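Side-chain contacts in cell shape-determining protein MreC (Streptococcus pneumoniae, PDB 2QF4), which takes part in forming and maintaining cell shape, probably within the elongasome that synthesises peripheral peptidoglycan: residues 40-45 against 126-131; 49-52 against 58-61; 62-67 against 71-76; 82-87 against 105-110; 136-139 against 145-148. All coordinates share one frame; numbering follows the deposited sequence. Where two conformers were deposited one is given.

Contact 1. Residues 40-45 against 126-131; sequences LAIANG and ADIPVG. With EDO (1,2-ethanediol), chain E.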
loop_
_atom_site.group_PDB
_atom_site.type_symbol
_atom_site.label_atom_id
_atom_site.label_comp_id
_atom_site.label_asym_id
_atom_site.label_seq_id
_atom_site.Cartn_x
_atom_site.Cartn_y
_atom_site.Cartn_z
ATOM N N LEU A 40 4.437 6.579 -0.373
ATOM C CA LEU A 40 3.974 5.420 0.383
ATOM C C LEU A 40 4.766 5.335 1.665
ATOM O O LEU A 40 5.756 6.030 1.836
ATOM C CB LEU A 40 4.055 4.149 -0.462
ATOM C CG LEU A 40 3.056 4.099 -1.639
ATOM C CD1 LEU A 40 3.280 2.845 -2.466
ATOM C CD2 LEU A 40 1.611 4.104 -1.101
ATOM N N ALA A 41 4.292 4.519 2.597
ATOM C CA ALA A 41 4.860 4.407 3.924
ATOM C C ALA A 41 5.163 2.949 4.237
ATOM O O ALA A 41 4.323 2.063 4.015
ATOM C CB ALA A 41 3.863 4.970 4.952
ATOM N N ILE A 42 6.378 2.707 4.729
ATOM C CA ILE A 42 6.898 1.376 5.019
ATOM C C ILE A 42 7.371 1.230 6.467
ATOM O O ILE A 42 7.839 2.175 7.120
ATOM C CB ILE A 42 8.018 0.996 3.997
ATOM C CG1 ILE A 42 9.352 1.603 4.248
ATOM C CG2 ILE A 42 7.579 1.334 2.581
ATOM C CD1 ILE A 42 10.469 0.893 3.466
ATOM N N ALA A 43 7.258 0.011 6.952
ATOM C CA ALA A 43 7.816 -0.399 8.232
ATOM C C ALA A 43 8.149 -1.832 8.106
ATOM O O ALA A 43 7.446 -2.593 7.468
ATOM C CB ALA A 43 6.801 -0.217 9.364
ATOM N N ASN A 44 9.214 -2.249 8.789
ATOM C CA ASN A 44 9.557 -3.667 8.833
ATOM C C ASN A 44 9.692 -4.250 7.403
ATOM O O ASN A 44 9.350 -5.422 7.186
ATOM C CB ASN A 44 8.471 -4.426 9.653
ATOM C CG ASN A 44 8.408 -4.014 11.155
ATOM O OD1 ASN A 44 9.423 -3.715 11.772
ATOM N ND2 ASN A 44 7.199 -4.056 11.741
ATOM N N GLY A 45 10.203 -3.466 6.457
ATOM C CA GLY A 45 10.402 -3.933 5.077
ATOM C C GLY A 45 9.195 -3.953 4.150
ATOM O O GLY A 45 9.341 -4.234 2.940
ATOM N N ALA A 126 6.990 1.331 -7.355
ATOM C CA ALA A 126 6.800 -0.090 -7.525
ATOM C C ALA A 126 7.711 -0.928 -6.625
ATOM O O ALA A 126 8.711 -0.440 -6.100
ATOM C CB ALA A 126 7.037 -0.458 -9.013
ATOM N N ASP A 127 7.328 -2.194 -6.438
ATOM C CA ASP A 127 8.175 -3.255 -5.904
ATOM C C ASP A 127 8.317 -3.282 -4.390
ATOM O O ASP A 127 9.058 -4.088 -3.858
ATOM C CB ASP A 127 9.564 -3.275 -6.600
ATOM C CG ASP A 127 9.453 -3.413 -8.102
ATOM O OD1 ASP A 127 8.616 -4.150 -8.607
ATOM O OD2 ASP A 127 10.233 -2.745 -8.820
ATOM N N ILE A 128 7.565 -2.473 -3.674
ATOM C CA ILE A 128 7.561 -2.544 -2.230
ATOM C C ILE A 128 6.730 -3.776 -1.829
ATOM O O ILE A 128 5.609 -3.941 -2.313
ATOM C CB ILE A 128 6.918 -1.302 -1.608
ATOM C CG1 ILE A 128 7.695 -0.040 -1.977
ATOM C CG2 ILE A 128 6.809 -1.455 -0.087
ATOM C CD1 ILE A 128 6.944 1.261 -1.646
ATOM N N PRO A 129 7.260 -4.656 -0.956
ATOM C CA PRO A 129 6.469 -5.820 -0.526
ATOM C C PRO A 129 5.157 -5.396 0.122
ATOM O O PRO A 129 5.151 -4.521 0.983
ATOM C CB PRO A 129 7.395 -6.536 0.474
ATOM C CG PRO A 129 8.760 -6.109 0.042
ATOM C CD PRO A 129 8.608 -4.690 -0.373
ATOM N N VAL A 130 4.086 -6.096 -0.237
ATOM C CA VAL A 130 2.750 -5.913 0.363
ATOM C C VAL A 130 2.314 -7.141 1.148
ATOM O O VAL A 130 1.925 -7.026 2.317
ATOM C CB VAL A 130 1.717 -5.554 -0.716
ATOM C CG1 VAL A 130 0.310 -5.407 -0.117
ATOM C CG2 VAL A 130 2.111 -4.248 -1.375
ATOM N N GLY A 131 2.401 -8.310 0.531
ATOM C CA GLY A 131 1.987 -9.541 1.188
ATOM C C GLY A 131 1.899 -10.673 0.217
ATOM O O GLY A 131 2.531 -10.642 -0.836
HETATM C C1 EDO E . 11.937 -1.499 -2.961
HETATM O O1 EDO E . 11.171 -2.411 -2.172
HETATM C C2 EDO E . 11.005 -0.702 -3.861
HETATM O O2 EDO E . 11.220 0.691 -3.622
#
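Pro129 brings the one ring to this contact, a puckered one, and the backbone oxygen of Gly45 rests against it: Gly45 O lies 3.4 Å from Pro129 CD, with CG next nearest. The same CD also has a neighbouring ethanediol, probably from the crystallisation liquor, whose O1 donates a hydrogen bond to Asp127 O (3.2 Å).

The rest is methyl packing centred on Ile128, whose two branches divide the work. With CG1 beside the backbone N (chi1 -61°), that branch carries Ile128 CD1 to within 4.1 Å of Leu40 CD1. The shorter branch turns to strand 40-43 further along, Ile128 CG2 meeting Ile42 CG2 at 3.9 Å in the conformer of Ile42 given. Both pairs meet at a slant. Just beyond, Val130 and Gly131 both face Val115 in a classic beta bulge.

These strands belong to different six-stranded barrels of the major periplasmic domain, which has the alpha-lytic protease fold. No hydrogen bond crosses between the two segments; Leu40 and Ile42 bond their backbones to Val164 and Glu162 in their own barrel. The chemistry thus implies that the barrels meet here through undirected van der Waals contact, not as a continued sheet.

Contact 2. Residues 49-52 against 58-61; sequences GSVS and STIV
An antiparallel beta-hairpin pairing inside the first barrel joins residues 49-52 to 58-61. Val51 and Val61 form a non-hydrogen-bonded pair with their CA atoms 4.5 Å apart, and the two strands run at 141° to each other, a marked departure from strict antiparallelism.

The bond closing this end of the pair runs from Ser52 N to Ile60 O (2.8 Å, nearly straight). In the gap between bonded positions the backbones still touch, Val61 CA lying 3.4 Å from Ser50 O in a CA-H...O contact. Side chains add a diagonal contact: the Thr59 methyl CG2 stands 3.8 Å from Val51 CG1 and equally near Val51 CG2, the two side chains crossing at about a right angle. Thr59 turns its hydroxyl elsewhere, to Ala29 O. Gly49, without a side chain, lets Val61 CG1 come to 4.0 Å from its CA.

Leu163 of strand 160-166 packs against Val51, Thr59 and Val61 alike, while strand 40-43 borders the hairpin beyond Gly49 and strand 24-27 borders it beyond Thr59.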
loop_
_atom_site.group_PDB
_atom_site.type_symbol
_atom_site.label_atom_id
_atom_site.label_comp_id
_atom_site.label_asym_id
_atom_site.label_seq_id
_atom_site.Cartn_x
_atom_site.Cartn_y
_atom_site.Cartn_z
ATOM N N GLY A 49 1.060 1.776 4.577
ATOM C CA GLY A 49 0.104 2.821 4.329
ATOM C C GLY A 49 0.531 3.751 3.217
ATOM O O GLY A 49 1.520 3.518 2.550
ATOM N N SER A 50 -0.250 4.815 3.071
ATOM C CA SER A 50 -0.056 5.841 2.033
ATOM C C SER A 50 -0.164 7.201 2.686
ATOM O O SER A 50 -0.907 7.363 3.649
ATOM C CB SER A 50 -1.084 5.684 0.911
ATOM O OG SER A 50 -2.393 5.628 1.445
ATOM N N VAL A 51 0.586 8.176 2.179
ATOM C CA VAL A 51 0.468 9.528 2.709
ATOM C C VAL A 51 -0.901 10.070 2.356
ATOM O O VAL A 51 -1.298 10.039 1.184
ATOM C CB VAL A 51 1.597 10.454 2.171
ATOM C CG1 VAL A 51 1.316 11.918 2.462
ATOM C CG2 VAL A 51 2.958 10.025 2.723
ATOM N N SER A 52 -1.616 10.581 3.358
ATOM C CA SER A 52 -2.894 11.211 3.084
ATOM C C SER A 52 -2.879 12.715 3.230
ATOM O O SER A 52 -3.707 13.366 2.630
ATOM C CB SER A 52 -3.954 10.599 3.943
ATOM O OG SER A 52 -3.631 10.701 5.286
ATOM N N SER A 58 4.657 17.935 9.601
ATOM C CA SER A 58 4.094 16.631 9.939
ATOM C C SER A 58 3.447 16.062 8.712
ATOM O O SER A 58 3.143 16.790 7.753
ATOM C CB SER A 58 3.056 16.759 11.068
ATOM O OG SER A 58 1.944 17.565 10.713
ATOM N N THR A 59 3.199 14.756 8.774
ATOM C CA THR A 59 2.596 13.999 7.687
ATOM C C THR A 59 1.642 12.975 8.302
ATOM O O THR A 59 1.970 12.313 9.265
ATOM C CB THR A 59 3.668 13.224 6.879
ATOM O OG1 THR A 59 4.572 14.158 6.298
ATOM C CG2 THR A 59 3.072 12.399 5.744
ATOM N N ILE A 60 0.448 12.852 7.741
ATOM C CA ILE A 60 -0.497 11.824 8.147
ATOM C C ILE A 60 -0.439 10.667 7.130
ATOM O O ILE A 60 -0.435 10.881 5.902
ATOM C CB ILE A 60 -1.946 12.344 8.247
ATOM C CG1 ILE A 60 -2.008 13.566 9.189
ATOM C CG2 ILE A 60 -2.868 11.200 8.723
ATOM C CD1 ILE A 60 -3.422 14.119 9.386
ATOM N N VAL A 61 -0.375 9.463 7.673
ATOM C CA VAL A 61 -0.313 8.224 6.916
ATOM C C VAL A 61 -1.599 7.436 7.154
ATOM O O VAL A 61 -1.962 7.171 8.299
ATOM C CB VAL A 61 0.891 7.374 7.340
ATOM C CG1 VAL A 61 0.856 5.962 6.703
ATOM C CG2 VAL A 61 2.187 8.097 7.004
#

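Contact 3. Residues 62-67 against 71-76; sequences NLLTNT and DKISVK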
loop_
_atom_site.group_PDB
_atom_site.type_symbol
_atom_site.label_atom_id
_atom_site.label_comp_id
_atom_site.label_asym_id
_atom_site.label_seq_id
_atom_site.Cartn_x
_atom_site.Cartn_y
_atom_site.Cartn_z
ATOM N N ASN A 62 -2.300 7.092 6.073
ATOM C CA ASN A 62 -3.487 6.259 6.109
ATOM C C ASN A 62 -3.080 4.812 6.049
ATOM O O ASN A 62 -2.400 4.392 5.103
ATOM C CB ASN A 62 -4.370 6.582 4.934
ATOM C CG ASN A 62 -5.722 5.973 5.081
ATOM O OD1 ASN A 62 -6.130 5.176 4.258
ATOM N ND2 ASN A 62 -6.398 6.290 6.161
ATOM N N LEU A 63 -3.453 4.051 7.067
ATOM C CA LEU A 63 -2.985 2.683 7.136
ATOM C C LEU A 63 -3.754 1.762 6.173
ATOM O O LEU A 63 -4.907 1.986 5.833
ATOM C CB LEU A 63 -3.046 2.151 8.584
ATOM C CG LEU A 63 -2.123 2.898 9.575
ATOM C CD1 LEU A 63 -2.319 2.334 10.991
ATOM C CD2 LEU A 63 -0.654 2.753 9.201
ATOM N N LEU A 64 -3.132 0.645 5.849
ATOM C CA LEU A 64 -3.750 -0.338 4.954
ATOM C C LEU A 64 -4.869 -1.148 5.578
ATOM O O LEU A 64 -5.582 -1.854 4.871
ATOM C CB LEU A 64 -2.694 -1.332 4.452
ATOM C CG LEU A 64 -1.592 -0.794 3.541
ATOM C CD1 LEU A 64 -0.749 -1.991 3.053
ATOM C CD2 LEU A 64 -2.128 0.018 2.364
ATOM N N THR A 65 -5.026 -1.079 6.888
ATOM C CA THR A 65 -6.043 -1.857 7.599
ATOM C C THR A 65 -7.404 -1.158 7.697
ATOM O O THR A 65 -8.295 -1.687 8.330
ATOM C CB THR A 65 -5.503 -2.221 8.972
ATOM O OG1 THR A 65 -5.028 -1.026 9.609
ATOM C CG2 THR A 65 -4.353 -3.235 8.852
ATOM N N ASN A 66 -7.574 -0.019 7.018
ATOM C CA ASN A 66 -8.878 0.622 6.944
ATOM C C ASN A 66 -9.871 -0.171 6.119
ATOM O O ASN A 66 -9.556 -0.690 5.056
ATOM C CB ASN A 66 -8.744 2.033 6.434
ATOM C CG ASN A 66 -8.206 2.921 7.489
ATOM O OD1 ASN A 66 -8.899 3.198 8.482
ATOM N ND2 ASN A 66 -6.975 3.361 7.333
ATOM N N THR A 67 -11.087 -0.267 6.623
ATOM C CA THR A 67 -12.146 -1.035 5.978
ATOM C C THR A 67 -12.321 -0.651 4.514
ATOM O O THR A 67 -12.319 -1.514 3.640
ATOM C CB THR A 67 -13.470 -0.856 6.735
ATOM O OG1 THR A 67 -13.258 -1.252 8.091
ATOM C CG2 THR A 67 -14.582 -1.677 6.069
ATOM N N ASP A 71 -7.641 5.373 -1.796
ATOM C CA ASP A 71 -6.395 5.940 -2.309
ATOM C C ASP A 71 -5.903 5.315 -3.605
ATOM O O ASP A 71 -4.928 5.808 -4.175
ATOM C CB ASP A 71 -5.349 5.884 -1.227
ATOM C CG ASP A 71 -5.757 6.696 -0.011
ATOM O OD1 ASP A 71 -6.493 7.686 -0.175
ATOM O OD2 ASP A 71 -5.395 6.302 1.113
ATOM N N LYS A 72 -6.555 4.270 -4.099
ATOM C CA LYS A 72 -6.234 3.708 -5.430
ATOM C C LYS A 72 -4.749 3.382 -5.514
ATOM O O LYS A 72 -4.094 3.647 -6.525
ATOM C CB LYS A 72 -6.665 4.665 -6.555
ATOM C CG LYS A 72 -8.175 4.944 -6.548
ATOM C CD LYS A 72 -8.618 5.744 -7.769
ATOM C CE LYS A 72 -10.117 6.150 -7.729
ATOM N NZ LYS A 72 -10.284 7.415 -6.912
ATOM N N ILE A 73 -4.242 2.719 -4.477
ATOM C CA ILE A 73 -2.862 2.310 -4.442
ATOM C C ILE A 73 -2.666 1.141 -5.401
ATOM O O ILE A 73 -3.289 0.089 -5.255
ATOM C CB ILE A 73 -2.402 1.893 -3.033
ATOM C CG1 ILE A 73 -2.528 3.058 -2.044
ATOM C CG2 ILE A 73 -0.944 1.389 -3.072
ATOM C CD1 ILE A 73 -2.533 2.567 -0.569
ATOM N N SER A 74 -1.802 1.329 -6.393
ATOM C CA SER A 74 -1.487 0.301 -7.374
ATOM C C SER A 74 -0.678 -0.833 -6.772
ATOM O O SER A 74 0.305 -0.585 -6.081
ATOM C CB SER A 74 -0.673 0.981 -8.498
ATOM O OG SER A 74 -0.042 0.039 -9.354
ATOM N N VAL A 75 -1.083 -2.071 -7.051
ATOM C CA VAL A 75 -0.365 -3.270 -6.659
ATOM C C VAL A 75 -0.254 -4.190 -7.850
ATOM O O VAL A 75 -0.962 -4.064 -8.836
ATOM C CB VAL A 75 -1.057 -4.006 -5.459
ATOM C CG1 VAL A 75 -0.981 -3.125 -4.219
ATOM C CG2 VAL A 75 -2.498 -4.417 -5.765
ATOM N N LYS A 76 0.666 -5.132 -7.707
ATOM C CA LYS A 76 0.826 -6.170 -8.700
ATOM C C LYS A 76 1.091 -7.494 -8.002
ATOM O O LYS A 76 1.628 -7.591 -6.908
ATOM C CB LYS A 76 1.914 -5.827 -9.721
ATOM C CG LYS A 76 3.268 -5.695 -9.161
ATOM C CD LYS A 76 4.280 -5.208 -10.198
ATOM C CE LYS A 76 5.637 -5.026 -9.568
ATOM N NZ LYS A 76 6.651 -4.566 -10.575
#
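Two first torsions aim the polar pair of this contact at each other: Asn62 swings CG opposite its backbone N (chi1 -168°), and Asp71 keeps CG beside its own (chi1 -61°). Asn62 OD1 and Asp71 OD2 end 3.4 Å apart. Both are acceptors, so this is a proximity and not a hydrogen bond, and the amide and carboxylate planes stand 82° apart. Asp71 OD2 has a weak hydrogen bond with Ser50 OG nearby, which gives the carboxylate a partner of another kind.

The apolar half is a single methyl pair. Leu64 reaches over with CD2, which lies 3.9 Å from Ile73 CD1. Leu64 sits within a type I beta turn that runs from Leu63 to Asn66. Asn66 ND2 donates back to Leu63 O at 2.9 Å, while its OD1 accepts from Gln23 N.

Strand 59-63 is the last of the first barrel before the chain crosses, and strand 74-79 is the first of the second; strand 160-166 later returns to the first. The contact therefore spans the two ends of the inter-barrel connection of a two-barrel alpha-lytic protease fold.

Contact 4. Residues 82-87 against 105-110; sequences TTIYGI and SNSDIS
Ile84 dominates this contact, pressing its whole side chain into two serines of the 105-110 loop. Near the root of the side chain, Ile84 CG1 lies 3.8 Å from Ser105 CB, and CG2 touches the same carbon. Farther out, Ser107 CB comes to 3.9 Å from Ile84 CD1. The isoleucine's outer torsion is unusual, chi2 95°, well off a staggered value; that rotation lets Ile84 CD1 also touch Ile109 CG1 at 4.0 Å.

The serines thus offer their carbons to the hydrocarbon and use their hydroxyls to shape their own loop. With OG opposite the backbone N (chi1 173°), Ser105 accepts from Ser107 N at 2.9 Å. Ser107 OG in turn donates to Asp108 O, 2.8 Å away, approaching from slightly outside the carbonyl plane. No hydrogen bond passes between the two segments, although Asn104, just before Ser105 in the same connection, accepts through OD1 from Tyr85 N.

Strand 82-92 of the second barrel is in this way packed against the connection between strands 97-101 and 114-118, in which Ser105 heads an ST turn.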
loop_
_atom_site.group_PDB
_atom_site.type_symbol
_atom_site.label_atom_id
_atom_site.label_comp_id
_atom_site.label_asym_id
_atom_site.label_seq_id
_atom_site.Cartn_x
_atom_site.Cartn_y
_atom_site.Cartn_z
ATOM N N THR A 82 3.856 -14.426 -15.120
ATOM C CA THR A 82 2.947 -13.327 -15.464
ATOM C C THR A 82 2.686 -12.418 -14.285
ATOM O O THR A 82 2.762 -12.805 -13.144
ATOM C CB THR A 82 1.572 -13.810 -15.943
ATOM O OG1 THR A 82 1.675 -15.110 -16.535
ATOM C CG2 THR A 82 0.970 -12.763 -16.951
ATOM N N THR A 83 2.407 -11.172 -14.606
ATOM C CA THR A 83 2.107 -10.135 -13.619
ATOM C C THR A 83 0.699 -9.632 -13.829
ATOM O O THR A 83 0.310 -9.333 -14.959
ATOM C CB THR A 83 3.101 -8.985 -13.777
ATOM O OG1 THR A 83 4.438 -9.522 -13.808
ATOM C CG2 THR A 83 2.995 -8.010 -12.644
ATOM N N ILE A 84 -0.051 -9.520 -12.741
ATOM C CA ILE A 84 -1.410 -8.986 -12.731
ATOM C C ILE A 84 -1.426 -7.720 -11.906
ATOM O O ILE A 84 -0.992 -7.734 -10.759
ATOM C CB ILE A 84 -2.414 -10.011 -12.125
ATOM C CG1 ILE A 84 -2.358 -11.408 -12.817
ATOM C CG2 ILE A 84 -3.836 -9.418 -12.166
ATOM C CD1 ILE A 84 -1.488 -12.419 -12.156
ATOM N N TYR A 85 -1.912 -6.636 -12.489
ATOM C CA TYR A 85 -2.029 -5.361 -11.778
ATOM C C TYR A 85 -3.434 -5.175 -11.252
ATOM O O TYR A 85 -4.403 -5.593 -11.886
ATOM C CB TYR A 85 -1.663 -4.206 -12.728
ATOM C CG TYR A 85 -0.171 -4.080 -12.978
ATOM C CD1 TYR A 85 0.474 -4.935 -13.864
ATOM C CD2 TYR A 85 0.581 -3.134 -12.315
ATOM C CE1 TYR A 85 1.851 -4.848 -14.071
ATOM C CE2 TYR A 85 1.962 -3.029 -12.531
ATOM C CZ TYR A 85 2.588 -3.906 -13.394
ATOM O OH TYR A 85 3.946 -3.807 -13.614
ATOM N N GLY A 86 -3.544 -4.474 -10.131
ATOM C CA GLY A 86 -4.827 -4.085 -9.559
ATOM C C GLY A 86 -4.647 -2.943 -8.600
ATOM O O GLY A 86 -3.604 -2.296 -8.588
ATOM N N ILE A 87 -5.668 -2.674 -7.804
ATOM C CA ILE A 87 -5.598 -1.595 -6.797
ATOM C C ILE A 87 -6.138 -2.134 -5.474
ATOM O O ILE A 87 -7.010 -2.964 -5.411
ATOM C CB ILE A 87 -6.297 -0.257 -7.154
ATOM C CG1 ILE A 87 -7.791 -0.517 -7.404
ATOM C CG2 ILE A 87 -5.670 0.353 -8.376
ATOM C CD1 ILE A 87 -8.688 0.771 -7.257
ATOM N N SER A 105 -6.054 -8.700 -15.668
ATOM C CA SER A 105 -5.818 -10.019 -16.276
ATOM C C SER A 105 -6.783 -11.037 -15.707
ATOM O O SER A 105 -7.197 -10.918 -14.547
ATOM C CB SER A 105 -4.374 -10.443 -15.931
ATOM O OG SER A 105 -4.047 -11.733 -16.295
ATOM N N ASN A 106 -7.082 -12.061 -16.511
ATOM C CA ASN A 106 -7.813 -13.217 -16.012
ATOM C C ASN A 106 -6.894 -14.398 -15.740
ATOM O O ASN A 106 -7.371 -15.521 -15.584
ATOM C CB ASN A 106 -8.965 -13.612 -16.927
ATOM C CG ASN A 106 -9.799 -12.451 -17.257
ATOM O OD1 ASN A 106 -10.267 -11.729 -16.344
ATOM N ND2 ASN A 106 -9.955 -12.213 -18.535
ATOM N N SER A 107 -5.581 -14.147 -15.638
ATOM C CA SER A 107 -4.627 -15.172 -15.203
ATOM C C SER A 107 -5.074 -15.857 -13.939
ATOM O O SER A 107 -5.614 -15.216 -13.026
ATOM C CB SER A 107 -3.233 -14.574 -14.888
ATOM O OG SER A 107 -2.360 -15.598 -14.359
ATOM N N ASP A 108 -4.759 -17.139 -13.820
ATOM C CA ASP A 108 -4.870 -17.803 -12.544
ATOM C C ASP A 108 -4.066 -17.030 -11.493
ATOM O O ASP A 108 -3.016 -16.464 -11.772
ATOM C CB ASP A 108 -4.341 -19.236 -12.612
ATOM C CG ASP A 108 -5.195 -20.166 -13.445
ATOM O OD1 ASP A 108 -6.314 -19.811 -13.877
ATOM O OD2 ASP A 108 -4.705 -21.298 -13.662
ATOM N N ILE A 109 -4.592 -17.025 -10.274
ATOM C CA ILE A 109 -3.943 -16.419 -9.126
ATOM C C ILE A 109 -4.063 -17.427 -8.005
ATOM O O ILE A 109 -5.147 -17.976 -7.796
ATOM C CB ILE A 109 -4.600 -15.073 -8.762
ATOM C CG1 ILE A 109 -4.340 -14.012 -9.839
ATOM C CG2 ILE A 109 -4.093 -14.548 -7.391
ATOM C CD1 ILE A 109 -5.150 -12.743 -9.647
ATOM N N SER A 110 -2.956 -17.734 -7.344
ATOM C CA SER A 110 -2.897 -18.823 -6.366
ATOM C C SER A 110 -2.454 -18.319 -5.016
ATOM O O SER A 110 -1.637 -17.401 -4.905
ATOM C CB SER A 110 -1.857 -19.840 -6.833
ATOM O OG SER A 110 -2.166 -20.396 -8.092
#

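Contact 5. Residues 136-139 against 145-148; sequences TTHS and REVT. With EDO (1,2-ethanediol), chain D.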
loop_
_atom_site.group_PDB
_atom_site.type_symbol
_atom_site.label_atom_id
_atom_site.label_comp_id
_atom_site.label_asym_id
_atom_site.label_seq_id
_atom_site.Cartn_x
_atom_site.Cartn_y
_atom_site.Cartn_z
ATOM N N THR A 136 -8.877 -15.835 -4.203
ATOM C CA THR A 136 -9.702 -14.954 -4.988
ATOM C C THR A 136 -11.171 -15.244 -4.726
ATOM O O THR A 136 -11.548 -16.345 -4.343
ATOM C CB THR A 136 -9.432 -15.060 -6.493
ATOM O OG1 THR A 136 -9.846 -16.332 -6.967
ATOM C CG2 THR A 136 -7.963 -14.858 -6.816
ATOM N N THR A 137 -12.007 -14.241 -4.936
ATOM C CA THR A 137 -13.441 -14.416 -4.843
ATOM C C THR A 137 -14.071 -13.644 -5.993
ATOM O O THR A 137 -13.416 -12.891 -6.744
ATOM C CB THR A 137 -14.003 -14.037 -3.446
ATOM O OG1 THR A 137 -15.347 -14.523 -3.334
ATOM C CG2 THR A 137 -13.977 -12.538 -3.202
ATOM N N HIS A 138 -15.356 -13.900 -6.227
ATOM C CA HIS A 138 -16.016 -13.434 -7.459
ATOM C C HIS A 138 -15.195 -13.886 -8.667
ATOM O O HIS A 138 -15.053 -13.181 -9.655
ATOM C CB HIS A 138 -16.257 -11.927 -7.488
ATOM C CG HIS A 138 -16.922 -11.392 -6.257
ATOM N ND1 HIS A 138 -18.071 -11.943 -5.736
ATOM C CD2 HIS A 138 -16.561 -10.400 -5.415
ATOM C CE1 HIS A 138 -18.415 -11.276 -4.650
ATOM N NE2 HIS A 138 -17.522 -10.328 -4.436
ATOM N N SER A 139 -14.683 -15.112 -8.587
ATOM C CA SER A 139 -13.585 -15.557 -9.424
ATOM C C SER A 139 -13.952 -15.755 -10.876
ATOM O O SER A 139 -13.055 -15.684 -11.720
ATOM C CB SER A 139 -12.962 -16.834 -8.827
ATOM O OG SER A 139 -12.576 -16.681 -7.445
ATOM N N ARG A 145 -13.603 -9.868 -10.318
ATOM C CA ARG A 145 -12.784 -10.740 -9.482
ATOM C C ARG A 145 -11.996 -9.894 -8.479
ATOM O O ARG A 145 -11.410 -8.844 -8.817
ATOM C CB ARG A 145 -11.819 -11.597 -10.309
ATOM C CG ARG A 145 -10.962 -12.545 -9.500
ATOM C CD ARG A 145 -10.278 -13.619 -10.324
ATOM N NE ARG A 145 -9.325 -13.067 -11.280
ATOM C CZ ARG A 145 -8.204 -13.666 -11.666
ATOM N NH1 ARG A 145 -7.811 -14.830 -11.169
ATOM N NH2 ARG A 145 -7.438 -13.067 -12.559
ATOM N N GLU A 146 -11.907 -10.406 -7.258
ATOM C CA GLU A 146 -11.221 -9.743 -6.157
ATOM C C GLU A 146 -10.195 -10.711 -5.578
ATOM O O GLU A 146 -10.374 -11.913 -5.636
ATOM C CB GLU A 146 -12.249 -9.406 -5.068
ATOM C CG GLU A 146 -11.781 -8.762 -3.780
ATOM C CD GLU A 146 -12.870 -8.851 -2.711
ATOM O OE1 GLU A 146 -14.052 -8.585 -3.058
ATOM O OE2 GLU A 146 -12.583 -9.289 -1.553
ATOM N N VAL A 147 -9.133 -10.166 -5.042
ATOM C CA VAL A 147 -8.088 -10.935 -4.401
ATOM C C VAL A 147 -7.993 -10.523 -2.958
ATOM O O VAL A 147 -8.003 -9.322 -2.647
ATOM C CB VAL A 147 -6.712 -10.736 -5.080
ATOM C CG1 VAL A 147 -5.676 -11.713 -4.540
ATOM C CG2 VAL A 147 -6.826 -10.878 -6.582
ATOM N N THR A 148 -7.852 -11.485 -2.051
ATOM C CA THR A 148 -7.533 -11.225 -0.655
ATOM C C THR A 148 -6.082 -11.575 -0.378
ATOM O O THR A 148 -5.559 -12.568 -0.915
ATOM C CB THR A 148 -8.507 -11.907 0.321
ATOM O OG1 THR A 148 -8.531 -13.321 0.108
ATOM C CG2 THR A 148 -9.934 -11.329 0.183
HETATM C C1 EDO D . -16.465 -17.299 -7.028
HETATM O O1 EDO D . -15.181 -17.236 -6.456
HETATM C C2 EDO D . -17.546 -16.942 -6.055
HETATM O O2 EDO D . -17.417 -15.727 -5.399
HETATM O O HOH W 1 -9.147 -16.812 -9.562
#
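Arg145 lies along the backbone of residues 136-139, and each part of its side chain finds a different neighbour. Arg145 CB sits 3.7 Å from His138 O. Arg145 CG, opposite the backbone N, is just as far from Thr137 O (3.7 Å). Next, Arg145 CD lies 3.7 Å from Ser139 O and also touches Thr136 CB; beyond CD, the bend at chi3 (64°) turns the chain toward the guanidinium. At the tip, Arg145 NH1 donates to a water 2.9 Å away that lies in the guanidinium plane, at its edge. That water is also hydrogen-bonded to Thr136 OG1 (2.7 Å), bridging the two segments. NH2 donates to Ser105 O and Ser107 O, so the positive end is held by backbone oxygens of a separate loop.

Arg145 stands at the turn end of the beta hairpin formed by strands 126-137 and 146-151 in the second barrel. Thr137 and Glu146 are its hydrogen-bonded pair here: Thr137 N to Glu146 O measures 2.9 Å, and Glu146 N to Thr137 O 3.0 Å. Thr136 and Val147 follow as a non-hydrogen-bonded pair, their CG2 methyls in contact.

On the side of the sheet carrying Thr137 and Glu146, the two side chains run alongside each other, and Thr137 CG2 meets Glu146 CD at 3.9 Å. The same methyl lies over one face of the His138 ring, toward its rim. An ethanediol, probably from the crystallisation liquor, accepts from His138 N and Ser139 N.

How the contacts relate
The five contacts divide between the two barrels and the junction joining them. Contact 2, the buried one, belongs to the first barrel; contacts 4 and 5 lie at the surface of the second, on the opposite side of the chain's centre from contact 2. Contact 1, also near the surface, and the partly buried contact 3 bring the barrels together, and a salt bridge from Lys76 to Asp127, both in the second barrel, ties contact 3 to contact 1. Chemistry follows place: the hairpins of contacts 2 and 5 rely on backbone hydrogen bonds, whereas contacts 1, 3 and 4 have none between their segments. Contact 2 shares strand 59-63 with contact 3, and contact 1 shares strand 126-137 with contact 5. Arg145 fastens contact 5 to the loop of contact 4.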